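Local coordinates for protein putative hydrolase (Acinetobacter sp. NBRC 100985, PDB 4XUK) that probably hydrolyses organophosphate triesters, and perhaps lactones, as a two-zinc enzyme of the metallo-beta-lactamase superfamily, at residues Leu62-Lys67 / Ser94-Glu99; Tyr7-Gly12 / Lys209-Val214. The protein carries 2 engineered substitutions. All coordinates share one frame; numbering follows the deposited sequence.

Contact 1 of 2, residues Leu62-Lys67 / Ser94-Glu99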
loop_
_atom_site.group_PDB
_atom_site.type_symbol
_atom_site.label_atom_id
_atom_site.label_comp_id
_atom_site.label_asym_id
_atom_site.label_seq_id
_atom_site.Cartn_x
_atom_site.Cartn_y
_atom_site.Cartn_z
ATOM N N LEU A 62 -9.153 10.980 -9.292
ATOM C CA LEU A 62 -9.407 12.418 -9.427
ATOM C C LEU A 62 -8.096 13.124 -9.726
ATOM O O LEU A 62 -7.088 12.866 -9.062
ATOM C CB LEU A 62 -9.959 12.996 -8.120
ATOM C CG LEU A 62 -11.456 13.175 -7.901
ATOM C CD1 LEU A 62 -11.662 13.846 -6.544
ATOM C CD2 LEU A 62 -12.128 13.990 -9.027
ATOM N N VAL A 63 -8.104 14.020 -10.705
ATOM C CA VAL A 63 -6.897 14.760 -11.060
ATOM C C VAL A 63 -7.172 16.260 -10.974
ATOM O O VAL A 63 -7.949 16.818 -11.765
ATOM C CB VAL A 63 -6.424 14.414 -12.482
ATOM C CG1 VAL A 63 -5.069 15.056 -12.773
ATOM C CG2 VAL A 63 -6.342 12.891 -12.663
ATOM N N ASN A 64 -6.533 16.903 -10.009
ATOM C CA ASN A 64 -6.632 18.347 -9.839
ATOM C C ASN A 64 -5.466 19.003 -10.584
ATOM O O ASN A 64 -4.321 18.959 -10.122
ATOM C CB ASN A 64 -6.590 18.677 -8.343
ATOM C CG ASN A 64 -6.690 20.167 -8.052
ATOM O OD1 ASN A 64 -6.530 21.007 -8.938
ATOM N ND2 ASN A 64 -6.942 20.499 -6.790
ATOM N N ILE A 65 -5.748 19.599 -11.739
ATOM C CA ILE A 65 -4.685 20.250 -12.503
ATOM C C ILE A 65 -4.654 21.766 -12.282
ATOM O O ILE A 65 -4.010 22.492 -13.038
ATOM C CB ILE A 65 -4.769 19.945 -14.014
ATOM C CG1 ILE A 65 -6.062 20.503 -14.606
ATOM C CG2 ILE A 65 -4.672 18.439 -14.270
ATOM C CD1 ILE A 65 -6.103 20.428 -16.121
ATOM N N GLY A 66 -5.327 22.231 -11.232
ATOM C CA GLY A 66 -5.309 23.644 -10.879
ATOM C C GLY A 66 -6.627 24.336 -11.165
ATOM O O GLY A 66 -7.381 24.652 -10.253
ATOM N N LYS A 67 -6.909 24.577 -12.436
ATOM C CA LYS A 67 -8.156 25.231 -12.808
ATOM C C LYS A 67 -9.277 24.218 -13.024
ATOM O O LYS A 67 -10.459 24.570 -12.995
ATOM C CB LYS A 67 -7.948 26.074 -14.062
ATOM C CG LYS A 67 -6.844 25.554 -14.966
ATOM C CD LYS A 67 -7.268 24.301 -15.710
ATOM C CE LYS A 67 -7.674 24.626 -17.127
ATOM N NZ LYS A 67 -6.486 24.913 -17.982
ATOM N N SER A 94 -12.440 12.654 0.853
ATOM C CA SER A 94 -11.133 13.203 0.516
ATOM C C SER A 94 -11.123 14.722 0.619
ATOM O O SER A 94 -10.054 15.339 0.625
ATOM C CB SER A 94 -10.731 12.801 -0.901
ATOM O OG SER A 94 -11.388 13.627 -1.847
ATOM N N GLY A 95 -12.309 15.331 0.674
ATOM C CA GLY A 95 -12.409 16.778 0.798
ATOM C C GLY A 95 -12.948 17.482 -0.437
ATOM O O GLY A 95 -13.254 18.677 -0.387
ATOM N N TYR A 96 -13.059 16.759 -1.552
ATOM C CA TYR A 96 -13.592 17.355 -2.775
ATOM C C TYR A 96 -15.121 17.287 -2.834
ATOM O O TYR A 96 -15.748 16.609 -2.021
ATOM C CB TYR A 96 -12.978 16.697 -4.023
ATOM C CG TYR A 96 -11.529 17.080 -4.297
ATOM C CD1 TYR A 96 -11.213 18.316 -4.856
ATOM C CD2 TYR A 96 -10.479 16.195 -4.022
ATOM C CE1 TYR A 96 -9.901 18.674 -5.117
ATOM C CE2 TYR A 96 -9.161 16.542 -4.292
ATOM C CZ TYR A 96 -8.884 17.788 -4.835
ATOM O OH TYR A 96 -7.584 18.158 -5.111
ATOM N N GLN A 97 -15.713 18.003 -3.792
ATOM C CA GLN A 97 -17.166 18.000 -3.986
ATOM C C GLN A 97 -17.489 17.567 -5.401
ATOM O O GLN A 97 -16.770 17.919 -6.335
ATOM C CB GLN A 97 -17.739 19.398 -3.797
ATOM C CG GLN A 97 -16.997 20.242 -2.788
ATOM C CD GLN A 97 -17.674 20.225 -1.457
ATOM O OE1 GLN A 97 -18.177 19.187 -1.018
ATOM N NE2 GLN A 97 -17.707 21.378 -0.799
ATOM N N PRO A 98 -18.588 16.820 -5.571
ATOM C CA PRO A 98 -18.930 16.366 -6.924
ATOM C C PRO A 98 -19.178 17.525 -7.902
ATOM O O PRO A 98 -18.930 17.353 -9.093
ATOM C CB PRO A 98 -20.205 15.533 -6.711
ATOM C CG PRO A 98 -20.682 15.850 -5.312
ATOM C CD PRO A 98 -19.471 16.246 -4.539
ATOM N N GLU A 99 -19.647 18.676 -7.415
ATOM C CA GLU A 99 -19.877 19.831 -8.293
ATOM C C GLU A 99 -18.580 20.406 -8.867
ATOM O O GLU A 99 -18.612 21.151 -9.848
ATOM C CB GLU A 99 -20.641 20.935 -7.554
ATOM C CG GLU A 99 -22.076 20.578 -7.193
ATOM C CD GLU A 99 -22.189 19.845 -5.868
ATOM O OE1 GLU A 99 -21.142 19.468 -5.287
ATOM O OE2 GLU A 99 -23.334 19.652 -5.402
#

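Contact 2 of 2, residues Tyr7-Gly12 / Lys209-Val214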
loop_
_atom_site.group_PDB
_atom_site.type_symbol
_atom_site.label_atom_id
_atom_site.label_comp_id
_atom_site.label_asym_id
_atom_site.label_seq_id
_atom_site.Cartn_x
_atom_site.Cartn_y
_atom_site.Cartn_z
ATOM N N TYR A 7 -6.568 8.389 -1.320
ATOM C CA TYR A 7 -5.152 8.619 -1.095
ATOM C C TYR A 7 -4.704 9.737 -2.009
ATOM O O TYR A 7 -5.110 9.787 -3.176
ATOM C CB TYR A 7 -4.326 7.351 -1.367
ATOM C CG TYR A 7 -2.847 7.614 -1.173
ATOM C CD1 TYR A 7 -2.275 7.563 0.093
ATOM C CD2 TYR A 7 -2.036 7.968 -2.246
ATOM C CE1 TYR A 7 -0.924 7.828 0.283
ATOM C CE2 TYR A 7 -0.696 8.242 -2.068
ATOM C CZ TYR A 7 -0.150 8.164 -0.800
ATOM O OH TYR A 7 1.181 8.440 -0.612
ATOM N N GLN A 8 -3.870 10.635 -1.492
ATOM C CA GLN A 8 -3.424 11.778 -2.280
ATOM C C GLN A 8 -2.008 11.572 -2.791
ATOM O O GLN A 8 -1.072 11.455 -1.999
ATOM C CB GLN A 8 -3.468 13.074 -1.450
ATOM C CG GLN A 8 -4.823 13.391 -0.803
ATOM C CD GLN A 8 -5.896 13.819 -1.791
ATOM O OE1 GLN A 8 -5.734 13.708 -3.010
ATOM N NE2 GLN A 8 -7.011 14.323 -1.259
ATOM N N TYR A 9 -1.854 11.540 -4.113
ATOM C CA TYR A 9 -0.534 11.437 -4.735
ATOM C C TYR A 9 -0.185 12.770 -5.390
ATOM O O TYR A 9 -0.962 13.294 -6.186
ATOM C CB TYR A 9 -0.509 10.302 -5.775
ATOM C CG TYR A 9 0.816 10.182 -6.496
ATOM C CD1 TYR A 9 1.903 9.568 -5.888
ATOM C CD2 TYR A 9 0.987 10.697 -7.776
ATOM C CE1 TYR A 9 3.122 9.465 -6.534
ATOM C CE2 TYR A 9 2.202 10.597 -8.429
ATOM C CZ TYR A 9 3.265 9.977 -7.796
ATOM O OH TYR A 9 4.478 9.876 -8.434
ATOM N N GLN A 10 0.971 13.330 -5.044
ATOM C CA GLN A 10 1.371 14.621 -5.597
ATOM C C GLN A 10 2.372 14.461 -6.736
ATOM O O GLN A 10 3.417 13.821 -6.580
ATOM C CB GLN A 10 1.969 15.519 -4.509
ATOM C CG GLN A 10 2.100 16.988 -4.929
ATOM C CD GLN A 10 0.777 17.738 -4.868
ATOM O OE1 GLN A 10 -0.125 17.366 -4.114
ATOM N NE2 GLN A 10 0.656 18.802 -5.666
ATOM N N ALA A 11 2.044 15.047 -7.880
ATOM C CA ALA A 11 2.949 15.040 -9.020
ATOM C C ALA A 11 3.245 16.481 -9.388
ATOM O O ALA A 11 2.590 17.054 -10.264
ATOM C CB ALA A 11 2.323 14.308 -10.187
ATOM N N GLY A 12 4.225 17.069 -8.711
ATOM C CA GLY A 12 4.553 18.465 -8.942
ATOM C C GLY A 12 3.387 19.347 -8.549
ATOM O O GLY A 12 2.958 19.330 -7.394
ATOM N N LYS A 209 5.451 18.467 -15.080
ATOM C CA LYS A 209 6.864 18.797 -14.953
ATOM C C LYS A 209 7.642 17.652 -14.314
ATOM O O LYS A 209 7.439 17.326 -13.143
ATOM C CB LYS A 209 7.031 20.072 -14.127
ATOM C CG LYS A 209 6.146 20.119 -12.887
ATOM C CD LYS A 209 4.915 20.985 -13.107
ATOM C CE LYS A 209 5.252 22.470 -13.018
ATOM N NZ LYS A 209 4.149 23.317 -13.553
ATOM N N GLY A 210 8.515 17.025 -15.095
ATOM C CA GLY A 210 9.363 15.959 -14.584
ATOM C C GLY A 210 8.701 14.616 -14.288
ATOM O O GLY A 210 9.331 13.735 -13.695
ATOM N N GLU A 211 7.445 14.441 -14.698
ATOM C CA GLU A 211 6.744 13.179 -14.430
ATOM C C GLU A 211 5.609 12.937 -15.417
ATOM O O GLU A 211 4.799 13.831 -15.678
ATOM C CB GLU A 211 6.204 13.163 -12.994
ATOM C CG GLU A 211 5.464 11.891 -12.616
ATOM C CD GLU A 211 5.133 11.844 -11.136
ATOM O OE1 GLU A 211 5.583 12.734 -10.391
ATOM O OE2 GLU A 211 4.419 10.918 -10.709
ATOM N N SER A 212 5.569 11.734 -15.984
ATOM C CA SER A 212 4.438 11.313 -16.794
ATOM C C SER A 212 3.621 10.300 -16.005
ATOM O O SER A 212 4.180 9.365 -15.417
ATOM C CB SER A 212 4.906 10.689 -18.115
ATOM O OG SER A 212 5.458 11.664 -18.982
ATOM N N ILE A 213 2.305 10.491 -15.995
ATOM C CA ILE A 213 1.392 9.569 -15.329
ATOM C C ILE A 213 0.472 8.959 -16.366
ATOM O O ILE A 213 -0.173 9.689 -17.128
ATOM C CB ILE A 213 0.533 10.293 -14.283
ATOM C CG1 ILE A 213 1.426 10.987 -13.257
ATOM C CG2 ILE A 213 -0.414 9.316 -13.600
ATOM C CD1 ILE A 213 1.190 12.479 -13.169
ATOM N N VAL A 214 0.428 7.627 -16.432
ATOM C CA VAL A 214 -0.512 6.984 -17.345
ATOM C C VAL A 214 -1.657 6.344 -16.570
ATOM O O VAL A 214 -1.440 5.521 -15.681
ATOM C CB VAL A 214 0.162 5.943 -18.268
ATOM C CG1 VAL A 214 -0.846 5.423 -19.288
ATOM C CG2 VAL A 214 1.370 6.570 -18.986
HETATM O O HOH W 1 5.820 12.779 -7.706
#

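Contact 1 of 2, residues Leu62-Lys67 / Ser94-Glu99
Asn64 uses both ends of one side-chain amide, giving ND2 to the Tyr96 hydroxyl while OD1 folds back on its own chain. This joins the end of strand 54-64, in one sheet of the metallo-beta-lactamase alpha-beta/beta-alpha sandwich, to the loop that follows helix 87-93. The bond from Asn64 ND2 to Tyr96 OH is 3.0 Å long and nearly straight, at 165°. The hydroxyl lies almost in the amide plane. The nitrogen in turn meets the ring at its edge. The amide and ring planes stand 74° apart, and the two side chains cross at about a right angle.

The torsion of Asn64 explains the reach. Its CG lies anti to the backbone N (chi1 -180°), which carries the amide out toward the tyrosine. Asn64 OD1 then accepts from Gly66 N at 2.9 Å. This is an Asx turn, and it holds the amide as the strand gives way to the turn.

Tyr96 OH has a second partner in Gln15 OE1 of strand 14-26, so amides from two adjacent strands grip one hydroxyl. Deeper in, the ring packs on Leu62. Leu62 CD1 approaches Tyr96 CD2 to 3.6 Å, and the two side chains run past each other in opposite directions. Leu91 of helix 87-93 and Leu69 of strand 69-72 also pack on both side chains, enclosing them between sheet and helix. Lys1 of the second subunit makes a cation-pi contact with the Tyr96 ring, which ties this contact to the second subunit. The helix before the loop ends in a Schellman motif, with Gly95 at positive phi just before the tyrosine. The hydroxyl also rests against the aliphatic part of the asparagine, with Tyr96 OH 3.4 Å from Asn64 CB.

Contact 2 of 2, residues Tyr7-Gly12 / Lys209-Val214
Tyr9 and Glu211 both hold CG anti to the backbone N, with chi1 178° and -180°, which sends the two side chains toward each other from opposite directions. The glutamate chain stays extended beyond CG. This brings its carboxylate to the edge of the tyrosine ring. Tyr9 OH donates to Glu211 OE2 in a short bond of 2.5 Å. The hydroxyl meets the syn side of that oxygen, somewhat out of the carboxylate plane. Ring and carboxylate planes are 79° apart. Glu211 OE2 lies close to the ring plane, 3.2 Å from Tyr9 CE2.

The rest of the carboxylate is also engaged. Glu211 OE2 has a further hydrogen bond with Thr260 OG1. Glu211 OE1 accepts from a water at 2.7 Å. The same water donates to Gln10 O at 2.9 Å, so it bridges the two segments beside the direct bond. Together these partners fix the rotation of the group. The hydrogen bonds to its oxygens would probably favour the charged form of the glutamate.

An apolar contact lies next to the polar one. Ala11 CB touches Ile213 CD1 at 3.7 Å, and it also lies 3.6 Å from Glu211 OE1. At the end of the strand, Gln10 NE2 donates to Gly12 O at 2.9 Å, bracing the turn where Gly12 takes a positive phi.

The two strands belong to different sheets of the sandwich, and their short segments pass 9.3 Å apart at the axes. The contact joins an outer strand of one sheet to an inner strand of the other. Within this chain, strand 6-11 is the outermost strand of its sheet and pairs with strand 14-26. Strand 211-215 sits within the other sheet, between strands 202-208 and 260-262, and Ile213 reaches across to Ile16 of strand 14-26.

In the fold
The two contacts lie on the same side of the chain's centre, with their own centres about 15 Å apart. Both reach the sheet that holds strands 6-11, 14-26 and 54-64. Contact 1 joins that sheet to the loop after helix 87-93, while contact 2 joins it to the other sheet of the sandwich. Along the chain, contact 1 is nested inside the long loop closed by contact 2. Strand 6-11, near the start of the chain, is thus tied to the second sheet by residues about 200 positions later. The contacts meet where Ser94 packs on Gln8. Both also touch the N-terminal residues of the second subunit.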